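Local atomic coordinates of 16S rRNA (guanine(1405)-N(7))-methyltransferase (Klebsiella pneumoniae, PDB entry 6PI9), a protein that probably methylates N7 of guanosine 1405 in 16S rRNA, using S-adenosyl-L-methionine as methyl donor, and so confers resistance to aminoglycosides. Residues P36-R39 with D43-K46; M104-P109 with D245-S250; T153-A156 with T161-R164; K184-L189 with A230-R235. All coordinates share one frame; numbering follows the deposited sequence. Where two conformers were deposited one is given.

Contacts 2, 3 and 4 belong to the Rossmann-like methyltransferase core, whereas contact 1 lies among the N-terminal helices, its centre about 27 Å from the centre of the chain. Contacts 2 and 3 involve the outermost strands of the sheet within the chain, 241-248 and 162-165, and their centres are about 25 Å apart. Contact 4 lies about 17 Å from contact 2, centre to centre, and touches it where Arg246 NH1 meets Ala230 CB at 3.5 Å. It also holds Lys184, which touches the bound S-adenosyl-L-homocysteine. The side chains of Val107 (contact 2) and Thr161 (contact 3) stay about 11 and 13 Å from that ligand. Contacts 1 and 4 both touch the second subunit.

Contact 1 (P36-R39 with D43-K46); sequences PRYR and DAEK
Tyr38 lays its ring against the first turn of helix 41-57, where it overlaps Asp43 and Ala44. Ring atom CD1 of Tyr38 is 3.7 Å from CB of Asp43. At the other ortho carbon, CD2 of Tyr38 is 3.8 Å from CA of Ala44 and 4.2 Å from its CB. The backbone carbonyl of Asp43 lies over one ring face, with Asp43 O 4.2 Å above the centre of the Tyr38 ring. This is van der Waals packing. The CG of Tyr38 sits anti to its own carbonyl carbon (chi1 -66°), which places the ring against Asp43 and Ala44. Asp43 contributes its CB rather than its charged end. Its side chain crosses that of Tyr38 at about a right angle, and the carboxylate and ring planes are 77° apart. Tyr38 also packs on Pro98 of the second subunit, so this residue takes part in the dimer contact. The contact lies away from the cofactor site. Residues 36-39 lie in the loop between helix 24-34 and helix 41-57, and Tyr38 packs that loop against the second helix. Further along, Glu45 packs against helix 4-14.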
loop_
_atom_site.group_PDB
_atom_site.type_symbol
_atom_site.label_atom_id
_atom_site.label_comp_id
_atom_site.label_asym_id
_atom_site.label_seq_id
_atom_site.Cartn_x
_atom_site.Cartn_y
_atom_site.Cartn_z
ATOM N N PRO A 36 0.966 -24.314 -5.775
ATOM C CA PRO A 36 1.131 -24.996 -7.079
ATOM C C PRO A 36 1.685 -24.131 -8.188
ATOM O O PRO A 36 2.039 -24.687 -9.245
ATOM C CB PRO A 36 -0.285 -25.482 -7.419
ATOM C CG PRO A 36 -1.192 -24.693 -6.521
ATOM C CD PRO A 36 -0.430 -24.352 -5.302
ATOM N N ARG A 37 1.898 -22.840 -7.961
ATOM C CA ARG A 37 2.494 -22.008 -9.005
ATOM C C ARG A 37 4.038 -21.844 -8.961
ATOM O O ARG A 37 4.574 -21.197 -9.848
ATOM C CB ARG A 37 1.857 -20.625 -8.958
ATOM C CG ARG A 37 0.353 -20.834 -8.906
ATOM C CD ARG A 37 -0.412 -19.512 -8.829
ATOM N NE ARG A 37 -1.838 -19.604 -8.460
ATOM C CZ ARG A 37 -2.549 -18.516 -8.133
ATOM N NH1 ARG A 37 -1.924 -17.325 -8.123
ATOM N NH2 ARG A 37 -3.857 -18.590 -7.814
ATOM N N TYR A 38 4.840 -22.357 -7.995
ATOM C CA TYR A 38 6.312 -22.123 -7.933
ATOM C C TYR A 38 6.899 -23.542 -7.871
ATOM O O TYR A 38 6.353 -24.391 -7.162
ATOM C CB TYR A 38 6.668 -21.194 -6.761
ATOM C CG TYR A 38 6.134 -19.822 -6.940
ATOM C CD1 TYR A 38 6.812 -18.859 -7.676
ATOM C CD2 TYR A 38 4.895 -19.515 -6.416
ATOM C CE1 TYR A 38 6.230 -17.627 -7.841
ATOM C CE2 TYR A 38 4.313 -18.296 -6.599
ATOM C CZ TYR A 38 5.013 -17.378 -7.328
ATOM O OH TYR A 38 4.419 -16.179 -7.491
ATOM N N ARG A 39 8.042 -23.813 -8.443
ATOM C CA ARG A 39 8.712 -25.070 -8.149
ATOM C C ARG A 39 9.316 -25.076 -6.746
ATOM O O ARG A 39 9.267 -26.061 -6.105
ATOM C CB ARG A 39 9.818 -25.379 -9.168
ATOM C CG ARG A 39 9.951 -26.881 -9.331
ATOM C CD ARG A 39 11.261 -27.344 -9.849
ATOM N NE ARG A 39 11.600 -28.729 -9.495
ATOM C CZ ARG A 39 10.831 -29.797 -9.627
ATOM N NH1 ARG A 39 9.614 -29.721 -10.106
ATOM N NH2 ARG A 39 11.288 -30.971 -9.272
ATOM N N ASP A 43 9.913 -20.015 -2.829
ATOM C CA ASP A 43 9.315 -18.971 -3.686
ATOM C C ASP A 43 7.812 -18.813 -3.410
ATOM O O ASP A 43 7.280 -17.696 -3.390
ATOM C CB ASP A 43 9.543 -19.317 -5.157
ATOM C CG ASP A 43 10.911 -18.983 -5.625
ATOM O OD1 ASP A 43 11.659 -18.300 -4.874
ATOM O OD2 ASP A 43 11.248 -19.409 -6.769
ATOM N N ALA A 44 7.105 -19.921 -3.133
ATOM C CA ALA A 44 5.703 -19.796 -2.740
ATOM C C ALA A 44 5.568 -19.028 -1.431
ATOM O O ALA A 44 4.606 -18.258 -1.242
ATOM C CB ALA A 44 5.067 -21.186 -2.569
ATOM N N GLU A 45 6.520 -19.251 -0.513
ATOM C CA GLU A 45 6.558 -18.533 0.762
ATOM C C GLU A 45 6.741 -17.030 0.529
ATOM O O GLU A 45 6.057 -16.211 1.136
ATOM C CB GLU A 45 7.711 -19.114 1.617
ATOM C CG GLU A 45 7.945 -18.424 2.982
ATOM C CD GLU A 45 9.291 -18.831 3.606
ATOM O OE1 GLU A 45 9.868 -19.864 3.198
ATOM O OE2 GLU A 45 9.785 -18.113 4.505
ATOM N N LYS A 46 7.743 -16.648 -0.270
ATOM C CA LYS A 46 7.911 -15.229 -0.566
ATOM C C LYS A 46 6.653 -14.657 -1.224
ATOM O O LYS A 46 6.206 -13.544 -0.884
ATOM C CB LYS A 46 9.122 -15.011 -1.488
ATOM C CG LYS A 46 10.462 -15.450 -0.895
ATOM C CD LYS A 46 11.660 -15.459 -1.929
ATOM C CE LYS A 46 12.905 -16.049 -1.245
ATOM N NZ LYS A 46 14.091 -16.328 -2.131
#

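Contact 2 (M104-P109 with D245-S250)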
loop_
_atom_site.group_PDB
_atom_site.type_symbol
_atom_site.label_atom_id
_atom_site.label_comp_id
_atom_site.label_asym_id
_atom_site.label_seq_id
_atom_site.Cartn_x
_atom_site.Cartn_y
_atom_site.Cartn_z
ATOM N N MET A 104 -19.164 11.567 9.022
ATOM C CA MET A 104 -20.321 11.206 9.834
ATOM C C MET A 104 -21.541 12.061 9.489
ATOM O O MET A 104 -22.662 11.539 9.407
ATOM C CB MET A 104 -19.974 11.322 11.310
ATOM C CG MET A 104 -19.222 10.128 11.841
ATOM S SD MET A 104 -20.278 8.686 12.104
ATOM C CE MET A 104 -21.360 9.273 13.415
ATOM N N ARG A 105 -21.344 13.370 9.273
ATOM C CA ARG A 105 -22.447 14.226 8.854
ATOM C C ARG A 105 -23.155 13.668 7.630
ATOM O O ARG A 105 -24.384 13.747 7.522
ATOM C CB ARG A 105 -21.933 15.633 8.559
ATOM C CG ARG A 105 -23.020 16.690 8.426
ATOM C CD ARG A 105 -22.454 17.974 7.853
ATOM N NE ARG A 105 -21.174 18.321 8.471
ATOM C CZ ARG A 105 -20.040 18.499 7.796
ATOM N NH1 ARG A 105 -20.023 18.382 6.474
ATOM N NH2 ARG A 105 -18.924 18.808 8.443
ATOM N N ARG A 106 -22.389 13.149 6.675
ATOM C CA ARG A 106 -22.971 12.614 5.438
ATOM C C ARG A 106 -23.390 11.139 5.402
ATOM O O ARG A 106 -24.195 10.751 4.556
ATOM C CB ARG A 106 -22.038 12.904 4.256
ATOM C CG ARG A 106 -21.705 14.377 4.074
ATOM C CD ARG A 106 -21.981 14.832 2.651
ATOM N NE ARG A 106 -20.758 15.214 1.953
ATOM C CZ ARG A 106 -20.668 15.373 0.636
ATOM N NH1 ARG A 106 -19.513 15.722 0.085
ATOM N NH2 ARG A 106 -21.733 15.185 -0.131
ATOM N N VAL A 107 -22.857 10.320 6.301
ATOM C CA VAL A 107 -23.191 8.888 6.300
ATOM C C VAL A 107 -24.139 8.499 7.439
ATOM O O VAL A 107 -24.977 7.606 7.268
ATOM C CB VAL A 107 -21.913 8.003 6.336
ATOM C CG1 VAL A 107 -22.269 6.548 6.496
ATOM C CG2 VAL A 107 -21.100 8.181 5.069
ATOM N N SER A 108 -23.987 9.083 8.628
ATOM C CA SER A 108 -24.733 8.554 9.771
ATOM C C SER A 108 -26.253 8.623 9.621
ATOM O O SER A 108 -26.921 7.663 10.049
ATOM C CB SER A 108 -24.317 9.240 11.083
ATOM O OG SER A 108 -24.424 10.628 11.003
ATOM N N PRO A 109 -26.866 9.680 9.067
ATOM C CA PRO A 109 -28.323 9.601 8.887
ATOM C C PRO A 109 -28.740 8.402 8.053
ATOM O O PRO A 109 -29.852 7.888 8.242
ATOM C CB PRO A 109 -28.694 10.946 8.225
ATOM C CG PRO A 109 -27.427 11.534 7.705
ATOM C CD PRO A 109 -26.348 11.002 8.671
ATOM N N ASP A 245 -26.959 7.105 -3.078
ATOM C CA ASP A 245 -26.163 8.323 -3.129
ATOM C C ASP A 245 -24.690 7.977 -3.312
ATOM O O ASP A 245 -24.246 6.897 -2.911
ATOM C CB ASP A 245 -26.316 9.148 -1.861
ATOM C CG ASP A 245 -26.008 10.621 -2.087
ATOM O OD1 ASP A 245 -26.212 11.395 -1.138
ATOM O OD2 ASP A 245 -25.621 11.016 -3.216
ATOM N N ARG A 246 -23.925 8.944 -3.854
ATOM C CA ARG A 246 -22.485 8.840 -4.037
ATOM C C ARG A 246 -21.825 10.196 -3.757
ATOM O O ARG A 246 -22.332 11.238 -4.202
ATOM C CB ARG A 246 -22.155 8.402 -5.465
ATOM C CG ARG A 246 -20.699 8.687 -5.807
ATOM C CD ARG A 246 -20.381 8.571 -7.298
ATOM N NE ARG A 246 -19.083 9.204 -7.600
ATOM C CZ ARG A 246 -18.381 9.008 -8.722
ATOM N NH1 ARG A 246 -18.846 8.192 -9.685
ATOM N NH2 ARG A 246 -17.212 9.637 -8.895
ATOM N N PHE A 247 -20.690 10.195 -3.048
ATOM C CA PHE A 247 -19.929 11.436 -2.838
ATOM C C PHE A 247 -18.523 11.079 -2.368
ATOM O O PHE A 247 -18.277 9.953 -1.929
ATOM C CB PHE A 247 -20.616 12.337 -1.802
ATOM C CG PHE A 247 -20.957 11.603 -0.538
ATOM C CD1 PHE A 247 -22.228 11.057 -0.349
ATOM C CD2 PHE A 247 -19.989 11.371 0.438
ATOM C CE1 PHE A 247 -22.522 10.336 0.818
ATOM C CE2 PHE A 247 -20.279 10.644 1.590
ATOM C CZ PHE A 247 -21.544 10.137 1.774
ATOM N N THR A 248 -17.597 12.041 -2.460
ATOM C CA THR A 248 -16.206 11.793 -2.070
ATOM C C THR A 248 -15.768 12.667 -0.890
ATOM O O THR A 248 -15.876 13.890 -0.958
ATOM C CB THR A 248 -15.280 12.018 -3.266
ATOM O OG1 THR A 248 -15.624 11.074 -4.290
ATOM C CG2 THR A 248 -13.812 11.813 -2.892
ATOM N N VAL A 249 -15.225 12.028 0.157
ATOM C CA VAL A 249 -14.806 12.650 1.433
ATOM C C VAL A 249 -13.362 12.233 1.693
ATOM O O VAL A 249 -13.107 11.054 1.959
ATOM C CB VAL A 249 -15.675 12.184 2.616
ATOM C CG1 VAL A 249 -15.386 13.030 3.862
ATOM C CG2 VAL A 249 -17.163 12.122 2.265
ATOM N N SER A 250 -12.422 13.167 1.606
ATOM C CA SER A 250 -11.046 12.934 2.072
ATOM C C SER A 250 -10.385 11.721 1.385
ATOM O O SER A 250 -9.831 10.814 2.024
ATOM C CB SER A 250 -11.034 12.797 3.599
ATOM O OG SER A 250 -9.760 12.410 4.079
#
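Met104 O is gripped twice by Ser108, through the backbone N at 2.9 Å and through OG at 2.5 Å, in the helical turn that presents Arg106 and Val107 to Phe247. The OG bond comes from above the carbonyl plane. Across the contact, the guanidinium of Arg106 stacks flat on the Phe247 ring, with centres 4.5 Å apart and planes at 22°. The stack is offset: NH2 of Arg106 comes 3.5 Å from CB of Phe247, near the root of the ring. At the far end, CB of Arg106 is 3.7 Å from CZ of Phe247. The two side chains thus run past each other in opposite directions. Bends at chi2 and chi3 lay the arginine over the ring. Its NH1 forms a salt bridge with Glu102, which helps fix the guanidinium. Val107 meets the ring at its edge, with CG2 3.9 Å from CZ of Phe247, and CG2 of Val249 also lies at the edge. Strand 245-248 runs nearly antiparallel to helix 104-109 (159°), with their axes 10.8 Å apart. A helix packed on a sheet face at outer strand 241-248, in strand order 3-2-1-4-5-7-6, fits the Rossmann-like fold of class I methyltransferases.

Contact 3 (T153-A156 with T161-R164)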
loop_
_atom_site.group_PDB
_atom_site.type_symbol
_atom_site.label_atom_id
_atom_site.label_comp_id
_atom_site.label_asym_id
_atom_site.label_seq_id
_atom_site.Cartn_x
_atom_site.Cartn_y
_atom_site.Cartn_z
ATOM N N THR A 153 -10.942 -1.887 23.699
ATOM C CA THR A 153 -11.369 -0.498 23.805
ATOM C C THR A 153 -12.859 -0.422 24.095
ATOM O O THR A 153 -13.304 0.363 24.941
ATOM C CB THR A 153 -11.022 0.244 22.509
ATOM O OG1 THR A 153 -9.611 0.133 22.277
ATOM C CG2 THR A 153 -11.452 1.728 22.571
ATOM N N ALA A 154 -13.650 -1.244 23.398
ATOM C CA ALA A 154 -15.100 -1.215 23.570
ATOM C C ALA A 154 -15.511 -1.587 24.991
ATOM O O ALA A 154 -16.350 -0.910 25.591
ATOM C CB ALA A 154 -15.763 -2.144 22.555
ATOM N N ARG A 155 -14.953 -2.675 25.547
ATOM C CA ARG A 155 -15.313 -3.046 26.911
ATOM C C ARG A 155 -14.912 -1.969 27.917
ATOM O O ARG A 155 -15.638 -1.737 28.893
ATOM C CB ARG A 155 -14.686 -4.393 27.286
ATOM C CG ARG A 155 -15.204 -5.591 26.494
ATOM C CD ARG A 155 -14.724 -6.868 27.172
ATOM N NE ARG A 155 -14.614 -7.995 26.246
ATOM C CZ ARG A 155 -13.536 -8.240 25.498
ATOM N NH1 ARG A 155 -12.504 -7.404 25.497
ATOM N NH2 ARG A 155 -13.509 -9.286 24.703
ATOM N N ALA A 156 -13.776 -1.298 27.694
ATOM C CA ALA A 156 -13.346 -0.224 28.589
ATOM C C ALA A 156 -14.220 1.019 28.483
ATOM O O ALA A 156 -14.309 1.783 29.452
ATOM C CB ALA A 156 -11.893 0.161 28.301
ATOM N N THR A 161 -20.236 -2.472 21.050
ATOM C CA THR A 161 -19.381 -2.852 19.939
ATOM C C THR A 161 -18.407 -3.962 20.318
ATOM O O THR A 161 -17.842 -3.967 21.413
ATOM C CB THR A 161 -18.632 -1.608 19.455
ATOM O OG1 THR A 161 -19.554 -0.773 18.752
ATOM C CG2 THR A 161 -17.511 -1.940 18.487
ATOM N N ARG A 162 -18.200 -4.885 19.377
ATOM C CA ARG A 162 -17.294 -6.022 19.544
ATOM C C ARG A 162 -16.685 -6.306 18.179
ATOM O O ARG A 162 -17.183 -5.843 17.163
ATOM C CB ARG A 162 -18.019 -7.274 20.043
ATOM C CG ARG A 162 -18.553 -7.233 21.488
ATOM C CD ARG A 162 -17.475 -7.062 22.531
ATOM N NE ARG A 162 -18.012 -7.097 23.902
ATOM C CZ ARG A 162 -18.503 -6.032 24.551
ATOM N NH1 ARG A 162 -18.515 -4.843 23.971
ATOM N NH2 ARG A 162 -18.964 -6.148 25.805
ATOM N N ALA A 163 -15.643 -7.136 18.149
ATOM C CA ALA A 163 -15.094 -7.595 16.872
ATOM C C ALA A 163 -14.750 -9.076 16.977
ATOM O O ALA A 163 -14.552 -9.611 18.070
ATOM C CB ALA A 163 -13.842 -6.821 16.459
ATOM N N ARG A 164 -14.679 -9.736 15.816
ATOM C CA ARG A 164 -14.335 -11.146 15.810
ATOM C C ARG A 164 -13.556 -11.471 14.548
ATOM O O ARG A 164 -13.594 -10.749 13.552
ATOM C CB ARG A 164 -15.588 -12.014 15.864
ATOM C CG ARG A 164 -16.469 -11.709 14.634
ATOM C CD ARG A 164 -17.172 -12.944 14.268
ATOM N NE ARG A 164 -18.141 -12.888 13.177
ATOM C CZ ARG A 164 -17.994 -13.492 12.004
ATOM N NH1 ARG A 164 -16.879 -14.191 11.715
ATOM N NH2 ARG A 164 -18.993 -13.435 11.135
#
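The beta-alpha-beta unit of strand 137-141, helix 144-157 and strand 162-165 is closed here, where the end of the helix meets the start of the next strand. CA atoms of Ala154 and Thr161 are 5.8 Å apart. The methyl of Ala154 points toward residues 161-164 and packs tightly on Thr161, just before the strand, with its CB only 3.0 Å from O of Thr161. That same carbonyl accepts a bond from NH1 of Arg162, at 2.8 Å with an N-H...O angle of 159°. The donor sits 45° above the carbonyl plane, while the oxygen lies in the guanidinium plane. A bend at chi2 (-62°) folds the Arg162 chain back so that its end returns to the preceding residue. NH1 of Arg162 also bonds to Trp159 O, so one nitrogen joins two carbonyls of the connection between helix and strand and helps fix the rotation of the guanidinium. Arg155 then comes over this flat group from the helix. Its CG lies above the centre of one face, 3.9 Å from CZ of Arg162. The two arginine side chains cross at about a right angle. Thr161 is tied to the neighbouring strand through OG1 to the backbone N of Ala137, and Ala163 N bonds to Asn151 OD1 on the helix. Arg155 was modelled in two conformers, so the position of its charged end is less certain. In one conformer, NE of Arg155 is 4.2 Å from NE of Arg162, so like charges come close. The carbonyls held by NH1 probably ease the charge of Arg162.

Contact 4 (K184-L189 with A230-R235)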
loop_
_atom_site.group_PDB
_atom_site.type_symbol
_atom_site.label_atom_id
_atom_site.label_comp_id
_atom_site.label_asym_id
_atom_site.label_seq_id
_atom_site.Cartn_x
_atom_site.Cartn_y
_atom_site.Cartn_z
ATOM N N LYS A 184 -13.224 0.496 1.778
ATOM C CA LYS A 184 -11.898 0.233 1.208
ATOM C C LYS A 184 -11.606 -1.253 1.177
ATOM O O LYS A 184 -10.492 -1.721 1.499
ATOM C CB LYS A 184 -10.839 0.988 2.010
ATOM C CG LYS A 184 -11.040 2.508 1.834
ATOM C CD LYS A 184 -10.065 3.260 2.840
ATOM C CE LYS A 184 -10.196 4.809 2.683
ATOM N NZ LYS A 184 -9.416 5.454 3.837
ATOM N N LEU A 185 -12.614 -2.000 0.822
ATOM C CA LEU A 185 -12.573 -3.451 0.925
ATOM C C LEU A 185 -12.765 -4.156 -0.405
ATOM O O LEU A 185 -12.066 -5.120 -0.689
ATOM C CB LEU A 185 -13.689 -3.908 1.888
ATOM C CG LEU A 185 -13.987 -5.414 1.810
ATOM C CD1 LEU A 185 -12.764 -6.218 2.262
ATOM C CD2 LEU A 185 -15.167 -5.708 2.742
ATOM N N LEU A 186 -13.718 -3.723 -1.237
ATOM C CA LEU A 186 -14.046 -4.558 -2.395
ATOM C C LEU A 186 -12.864 -4.750 -3.349
ATOM O O LEU A 186 -12.743 -5.863 -3.897
ATOM C CB LEU A 186 -15.264 -3.968 -3.145
ATOM C CG LEU A 186 -16.586 -4.052 -2.355
ATOM C CD1 LEU A 186 -17.812 -3.688 -3.270
ATOM C CD2 LEU A 186 -16.793 -5.428 -1.707
ATOM N N PRO A 187 -11.989 -3.760 -3.620
ATOM C CA PRO A 187 -10.875 -4.070 -4.542
ATOM C C PRO A 187 -9.962 -5.136 -4.028
ATOM O O PRO A 187 -9.528 -5.976 -4.819
ATOM C CB PRO A 187 -10.110 -2.735 -4.707
ATOM C CG PRO A 187 -11.186 -1.683 -4.458
ATOM C CD PRO A 187 -12.098 -2.302 -3.396
ATOM N N VAL A 188 -9.669 -5.153 -2.729
ATOM C CA VAL A 188 -8.712 -6.154 -2.281
ATOM C C VAL A 188 -9.395 -7.499 -2.180
ATOM O O VAL A 188 -8.765 -8.534 -2.358
ATOM C CB VAL A 188 -8.059 -5.746 -0.953
ATOM C CG1 VAL A 188 -9.023 -5.912 0.172
ATOM C CG2 VAL A 188 -6.800 -6.631 -0.661
ATOM N N LEU A 189 -10.704 -7.522 -1.907
ATOM C CA LEU A 189 -11.390 -8.809 -1.914
ATOM C C LEU A 189 -11.442 -9.392 -3.326
ATOM O O LEU A 189 -11.208 -10.583 -3.521
ATOM C CB LEU A 189 -12.791 -8.574 -1.330
ATOM C CG LEU A 189 -13.679 -9.711 -0.921
ATOM C CD1 LEU A 189 -13.095 -10.288 0.382
ATOM C CD2 LEU A 189 -15.055 -9.078 -0.671
ATOM N N ALA A 230 -15.544 3.442 -9.785
ATOM C CA ALA A 230 -16.969 3.733 -9.993
ATOM C C ALA A 230 -17.546 2.892 -11.130
ATOM O O ALA A 230 -18.627 2.287 -11.003
ATOM C CB ALA A 230 -17.143 5.237 -10.284
ATOM N N ASP A 231 -16.847 2.848 -12.264
ATOM C CA ASP A 231 -17.336 2.056 -13.386
ATOM C C ASP A 231 -17.427 0.593 -13.003
ATOM O O ASP A 231 -18.388 -0.111 -13.377
ATOM C CB ASP A 231 -16.418 2.172 -14.603
ATOM C CG ASP A 231 -16.440 3.531 -15.280
ATOM O OD1 ASP A 231 -17.386 4.341 -15.143
ATOM O OD2 ASP A 231 -15.439 3.772 -15.985
ATOM N N TRP A 232 -16.410 0.095 -12.294
ATOM C CA TRP A 232 -16.397 -1.309 -11.934
ATOM C C TRP A 232 -17.529 -1.608 -10.978
ATOM O O TRP A 232 -18.286 -2.586 -11.155
ATOM C CB TRP A 232 -15.049 -1.662 -11.280
ATOM C CG TRP A 232 -15.015 -3.047 -10.702
ATOM C CD1 TRP A 232 -14.742 -4.228 -11.391
ATOM C CD2 TRP A 232 -15.263 -3.420 -9.346
ATOM N NE1 TRP A 232 -14.829 -5.284 -10.527
ATOM C CE2 TRP A 232 -15.113 -4.825 -9.265
ATOM C CE3 TRP A 232 -15.554 -2.698 -8.175
ATOM C CZ2 TRP A 232 -15.295 -5.513 -8.102
ATOM C CZ3 TRP A 232 -15.700 -3.402 -6.973
ATOM C CH2 TRP A 232 -15.579 -4.795 -6.955
ATOM N N PHE A 233 -17.667 -0.763 -9.965
ATOM C CA PHE A 233 -18.743 -0.974 -9.009
ATOM C C PHE A 233 -20.103 -0.963 -9.705
ATOM O O PHE A 233 -20.962 -1.827 -9.447
ATOM C CB PHE A 233 -18.670 0.095 -7.908
ATOM C CG PHE A 233 -19.673 -0.126 -6.788
ATOM C CD1 PHE A 233 -19.642 -1.292 -6.058
ATOM C CD2 PHE A 233 -20.616 0.845 -6.478
ATOM C CE1 PHE A 233 -20.535 -1.497 -5.006
ATOM C CE2 PHE A 233 -21.531 0.636 -5.407
ATOM C CZ PHE A 233 -21.455 -0.544 -4.686
ATOM N N GLU A 234 -20.331 -0.011 -10.601
ATOM C CA GLU A 234 -21.667 0.036 -11.191
ATOM C C GLU A 234 -21.913 -1.199 -12.039
ATOM O O GLU A 234 -23.060 -1.644 -12.169
ATOM C CB GLU A 234 -21.849 1.307 -12.007
ATOM C CG GLU A 234 -21.344 2.552 -11.290
ATOM C CD GLU A 234 -22.313 3.257 -10.340
ATOM O OE1 GLU A 234 -22.060 4.463 -10.085
ATOM O OE2 GLU A 234 -23.287 2.638 -9.848
ATOM N N ARG A 235 -20.849 -1.816 -12.535
ATOM C CA ARG A 235 -21.003 -2.985 -13.375
ATOM C C ARG A 235 -21.233 -4.242 -12.537
ATOM O O ARG A 235 -22.022 -5.111 -12.918
ATOM C CB ARG A 235 -19.766 -3.141 -14.259
ATOM C CG ARG A 235 -19.739 -4.429 -15.014
ATOM C CD ARG A 235 -18.708 -4.413 -16.119
ATOM N NE ARG A 235 -17.335 -4.295 -15.636
ATOM C CZ ARG A 235 -16.628 -5.316 -15.153
ATOM N NH1 ARG A 235 -17.191 -6.522 -15.051
ATOM N NH2 ARG A 235 -15.366 -5.141 -14.758
#
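The segments 184-189 and 230-235 approach to 8.9 Å between the CA atoms of Leu186 and Phe233, with Leu186 in the first turn of helix 186-192 and Phe233 in the last turn of helix 225-236. Both helices belong to the Rossmann-like methyltransferase fold, and both pack on strand 208-214. The first starts just after strand 179-183, and its opening turn is held by Leu189 N bonded to Leu185 O at 3.0 Å. Leu186 bridges to two aromatic rings of the second helix. Its CB meets the six-membered end of Trp232 at the edge, near the ring plane, 3.9 Å from both CZ3 and CH2 of that tryptophan. The Trp232 side chain has CG anti to the backbone N (chi1 172°), which carries the indole out toward the leucine. One branch of Leu186 goes to the second ring, and the two side chains cross at a slant. Val211 of strand 208-214 touches both Leu186 and Phe233, the rings of Phe213 and Phe233 meet edge-to-face, and Ala197 of helix 196-203 packs against Leu186 and Trp232. All three touching residues are buried. Val223 of the second subunit packs on Pro187 and Trp232, so the core contact also borders the dimer interface. Segment 184-189 reaches the cofactor pocket at its start, where Lys184 touches the bound S-adenosyl-L-homocysteine and its NZ forms a salt bridge with Glu95. On the phenylalanine side, Leu186 CD1 lies 3.9 Å from CE1 and 4.1 Å from CD1 of Phe233.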